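Local coordinates for protein leucine aminopeptidase 2, chloroplastic (Streptomyces sp. BC16019, PDB 5LHJ) that acts in the maturation of the peptide natural product bottromycin as an M17-family metalloaminopeptidase, probably removing an unsubstituted N-terminal amino acid from its peptide substrate, at residues G86-A90 against A91-A95; L461-A464 against A465-N469. All coordinates share one frame; numbering follows the deposited sequence.

Both interactions are local contacts within one continuous piece of chain, a helix N-cap in the N-terminal domain and a turn after a strand in the catalytic domain. Interaction 1 comes first, where the loop after strand 76-81 passes into helix 90-102. Interaction 2 follows far along the chain, where strand 458-462 leaves the large mixed sheet and turns into the short strand 468-469. Their centres are 23 Å apart and their nearest atoms about 13 Å, so they do not touch. The difference in setting is plain: 86-95 starts a helix well away from the metal site, whereas 461-469 passes close to residues that bind manganese.

Interaction 1: residues G86-A90 against A91-A95; sequences GSATA and ATFRA
Thr89 O is approached by two backbone donors of the helix that it opens, Thr92 N at 3.1 Å and Phe93 N at 3.4 Å, both in weak hydrogen bonds. Thr89 is the N-cap of helix 90-102, and a side chain makes the firmer link at this end. Thr89 N donates to Thr92 OG1 at 2.9 Å, with an almost straight N-H...O angle of 178°. This is one of the two bonds of a capping box, the one in which the side chain of the third helical residue, N3, receives the N-cap N-H. Thr92 can reach because its OG1 lies anti to its own carbonyl carbon (chi1 -47°), turned back toward the incoming chain. The two threonine side chains meet at about a right angle.

The Phe93 ring brings its edge to the same carbonyl, CD1 lying 3.4 Å from Thr89 O near the ring plane. Ala88 CB comes obliquely to Phe93 CE1 at 4.5 Å, an apolar pair in the positions of a hydrophobic staple. The ring goes on to pack against Leu82 and helix 124-139. Helix 90-102 lies in the crossover from strand 76-81 to strand 109-112, parallel strands with strand 38-43 between them.

One residue on, Arg94 N donates to Ala90 O at 3.0 Å, in the carbonyl plane. A bend at chi3 (-74°) folds the Arg94 chain back along the helix start, and its NE forms a salt bridge with Glu133. Ala90 O lies 4.1 Å off the plane of the Arg94 guanidinium, nearer its margin than its middle.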
loop_
_atom_site.group_PDB
_atom_site.type_symbol
_atom_site.label_atom_id
_atom_site.label_comp_id
_atom_site.label_asym_id
_atom_site.label_seq_id
_atom_site.Cartn_x
_atom_site.Cartn_y
_atom_site.Cartn_z
ATOM N N GLY A 86 -43.434 20.150 18.994
ATOM C CA GLY A 86 -42.969 19.372 20.135
ATOM C C GLY A 86 -41.528 18.898 20.101
ATOM O O GLY A 86 -40.922 18.720 21.160
ATOM N N SER A 87 -40.972 18.691 18.907
ATOM C CA SER A 87 -39.599 18.187 18.766
ATOM C C SER A 87 -38.547 19.267 18.466
ATOM O O SER A 87 -37.349 18.973 18.489
ATOM C CB SER A 87 -39.544 17.100 17.688
ATOM O OG SER A 87 -39.906 17.614 16.423
ATOM N N ALA A 88 -38.981 20.497 18.185
ATOM C CA ALA A 88 -38.058 21.557 17.772
ATOM C C ALA A 88 -37.112 21.952 18.895
ATOM O O ALA A 88 -37.500 21.985 20.056
ATOM C CB ALA A 88 -38.828 22.776 17.277
ATOM N N THR A 89 -35.864 22.235 18.528
ATOM C CA THR A 89 -34.823 22.682 19.453
ATOM C C THR A 89 -34.240 23.987 18.936
ATOM O O THR A 89 -34.584 24.429 17.848
ATOM C CB THR A 89 -33.677 21.667 19.511
ATOM O OG1 THR A 89 -33.058 21.576 18.215
ATOM C CG2 THR A 89 -34.196 20.294 19.946
ATOM N N ALA A 90 -33.335 24.587 19.703
ATOM C CA ALA A 90 -32.588 25.753 19.232
ATOM C C ALA A 90 -31.843 25.463 17.916
ATOM O O ALA A 90 -31.765 26.327 17.044
ATOM C CB ALA A 90 -31.623 26.247 20.307
ATOM N N ALA A 91 -31.331 24.238 17.758
ATOM C CA ALA A 91 -30.637 23.839 16.530
ATOM C C ALA A 91 -31.568 23.864 15.306
ATOM O O ALA A 91 -31.128 24.169 14.200
ATOM C CB ALA A 91 -30.005 22.454 16.692
ATOM N N THR A 92 -32.842 23.526 15.509
ATOM C CA THR A 92 -33.852 23.650 14.465
ATOM C C THR A 92 -33.925 25.083 13.947
ATOM O O THR A 92 -33.940 25.309 12.735
ATOM C CB THR A 92 -35.252 23.252 14.963
ATOM O OG1 THR A 92 -35.179 22.011 15.684
ATOM C CG2 THR A 92 -36.219 23.101 13.794
ATOM N N PHE A 93 -33.970 26.043 14.872
ATOM C CA PHE A 93 -34.028 27.464 14.505
ATOM C C PHE A 93 -32.755 27.963 13.836
ATOM O O PHE A 93 -32.805 28.748 12.891
ATOM C CB PHE A 93 -34.396 28.318 15.726
ATOM C CG PHE A 93 -35.842 28.208 16.084
ATOM C CD1 PHE A 93 -36.282 27.217 16.947
ATOM C CD2 PHE A 93 -36.780 29.059 15.513
ATOM C CE1 PHE A 93 -37.630 27.081 17.247
ATOM C CE2 PHE A 93 -38.130 28.934 15.808
ATOM C CZ PHE A 93 -38.553 27.945 16.678
ATOM N N ARG A 94 -31.614 27.493 14.321
ATOM C CA ARG A 94 -30.330 27.866 13.754
ATOM C C ARG A 94 -30.254 27.386 12.301
ATOM O O ARG A 94 -29.932 28.151 11.387
ATOM C CB ARG A 94 -29.195 27.278 14.622
ATOM C CG ARG A 94 -27.881 27.992 14.501
ATOM C CD ARG A 94 -26.818 27.405 15.412
ATOM N NE ARG A 94 -26.994 27.741 16.827
ATOM C CZ ARG A 94 -27.401 26.911 17.794
ATOM N NH1 ARG A 94 -27.710 25.619 17.567
ATOM N NH2 ARG A 94 -27.490 27.380 19.026
ATOM N N ALA A 95 -30.604 26.118 12.088
ATOM C CA ALA A 95 -30.629 25.528 10.743
ATOM C C ALA A 95 -31.653 26.180 9.802
ATOM O O ALA A 95 -31.368 26.367 8.619
ATOM C CB ALA A 95 -30.874 24.021 10.826
#

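Interaction 2: residues L461-A464 against A465-N469; sequences LDIA and APAYN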
loop_
_atom_site.group_PDB
_atom_site.type_symbol
_atom_site.label_atom_id
_atom_site.label_comp_id
_atom_site.label_asym_id
_atom_site.label_seq_id
_atom_site.Cartn_x
_atom_site.Cartn_y
_atom_site.Cartn_z
ATOM N N LEU A 461 -9.860 19.524 24.549
ATOM C CA LEU A 461 -10.800 19.348 23.440
ATOM C C LEU A 461 -10.022 18.986 22.178
ATOM O O LEU A 461 -9.244 19.797 21.693
ATOM C CB LEU A 461 -11.588 20.634 23.192
ATOM C CG LEU A 461 -12.381 21.257 24.335
ATOM C CD1 LEU A 461 -13.279 22.390 23.829
ATOM C CD2 LEU A 461 -13.220 20.229 25.022
ATOM N N ASP A 462 -10.219 17.772 21.668
ATOM C CA ASP A 462 -9.556 17.321 20.442
ATOM C C ASP A 462 -10.568 17.480 19.307
ATOM O O ASP A 462 -11.555 16.749 19.253
ATOM C CB ASP A 462 -9.074 15.877 20.590
ATOM C CG ASP A 462 -8.183 15.402 19.426
ATOM O OD1 ASP A 462 -8.103 16.051 18.348
ATOM O OD2 ASP A 462 -7.549 14.333 19.601
ATOM N N ILE A 463 -10.334 18.463 18.435
ATOM C CA ILE A 463 -11.333 18.874 17.442
ATOM C C ILE A 463 -10.860 18.658 15.997
ATOM O O ILE A 463 -11.351 19.311 15.083
ATOM C CB ILE A 463 -11.768 20.339 17.668
ATOM C CG1 ILE A 463 -10.597 21.320 17.493
ATOM C CG2 ILE A 463 -12.388 20.490 19.060
ATOM C CD1 ILE A 463 -11.018 22.768 17.316
ATOM N N ALA A 464 -9.948 17.704 15.793
ATOM C CA ALA A 464 -9.329 17.465 14.479
ATOM C C ALA A 464 -10.333 17.324 13.325
ATOM O O ALA A 464 -10.249 18.034 12.317
ATOM C CB ALA A 464 -8.428 16.229 14.549
ATOM N N ALA A 465 -11.317 16.465 13.495
ATOM C CA ALA A 465 -12.277 16.235 12.418
ATOM C C ALA A 465 -13.302 17.366 12.216
ATOM O O ALA A 465 -13.487 17.788 11.094
ATOM C CB ALA A 465 -12.979 14.904 12.609
ATOM N N PRO A 466 -13.964 17.860 13.277
ATOM C CA PRO A 466 -15.034 18.832 12.970
ATOM C C PRO A 466 -14.546 20.258 12.649
ATOM O O PRO A 466 -15.355 21.067 12.187
ATOM C CB PRO A 466 -15.915 18.808 14.223
ATOM C CG PRO A 466 -15.059 18.251 15.293
ATOM C CD PRO A 466 -14.078 17.348 14.651
ATOM N N ALA A 467 -13.260 20.548 12.859
ATOM C CA ALA A 467 -12.678 21.865 12.521
ATOM C C ALA A 467 -12.647 22.191 11.029
ATOM O O ALA A 467 -12.537 23.357 10.645
ATOM C CB ALA A 467 -11.272 21.976 13.088
ATOM N N TYR A 468 -12.720 21.168 10.185
ATOM C CA TYR A 468 -12.682 21.359 8.748
ATOM C C TYR A 468 -13.645 20.373 8.101
ATOM O O TYR A 468 -13.537 19.161 8.323
ATOM C CB TYR A 468 -11.257 21.153 8.250
ATOM C CG TYR A 468 -11.055 21.570 6.814
ATOM C CD1 TYR A 468 -11.304 20.675 5.775
ATOM C CD2 TYR A 468 -10.603 22.844 6.492
ATOM C CE1 TYR A 468 -11.134 21.047 4.457
ATOM C CE2 TYR A 468 -10.427 23.228 5.173
ATOM C CZ TYR A 468 -10.682 22.326 4.161
ATOM O OH TYR A 468 -10.507 22.673 2.841
ATOM N N ASN A 469 -14.591 20.901 7.343
ATOM C CA ASN A 469 -15.609 20.107 6.676
ATOM C C ASN A 469 -15.160 19.818 5.242
ATOM O O ASN A 469 -15.227 20.691 4.393
ATOM C CB ASN A 469 -16.931 20.856 6.710
ATOM C CG ASN A 469 -18.055 20.161 5.945
ATOM O OD1 ASN A 469 -18.007 18.962 5.663
ATOM N ND2 ASN A 469 -19.079 20.919 5.619
HETATM O O HOH W 1 -11.957 15.271 16.454
#
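The turn at the C-terminal end of strand 458-462, in the catalytic domain of this M17 peptidase, is closed by one backbone hydrogen bond: Ala467 N to Ile463 O at 3.2 Å. The donor lies nearly in line with the carbonyl (C=O...N 166°), and the bond runs from residue i+4 back to residue i, closing a five-residue alpha-turn, Ile463 to Ala467, that overlaps the type I beta turn from Ala465 to Tyr468. Pro466 has no N-H to offer; instead its CD sits 3.4 Å from the same oxygen, flanking it with a ring carbon. Ala467 CB also comes in, 3.3 Å from Ile463 O, so two carbons of the turn pack beside the oxygen that Ala467 N holds.

A water bridges the first bend, donating to Asp462 O at 3.2 Å and accepting from Ala465 N at 3.3 Å. It thus gives Ala465 N an acceptor where Ile463 O is badly angled for the job. The Ile463 side chain runs nearly extended at its end (chi2 164°), and CD1 packs on Ala467 CB at 4.3 Å. The side chain of Ala464 lies about 6 Å from that of Asp284 and about 7 Å from that of Lys261, two manganese-binding residues, though no metal is bound to this chain.

Just before the turn, Asp462 is held through its carboxylate by Leu374 N and Thr375 OG1. Strand 458-462 lies between strand 367-372, parallel to it, and strand 386-390, antiparallel; beyond the turn, strand 468-469 pairs antiparallel with strand 480-481.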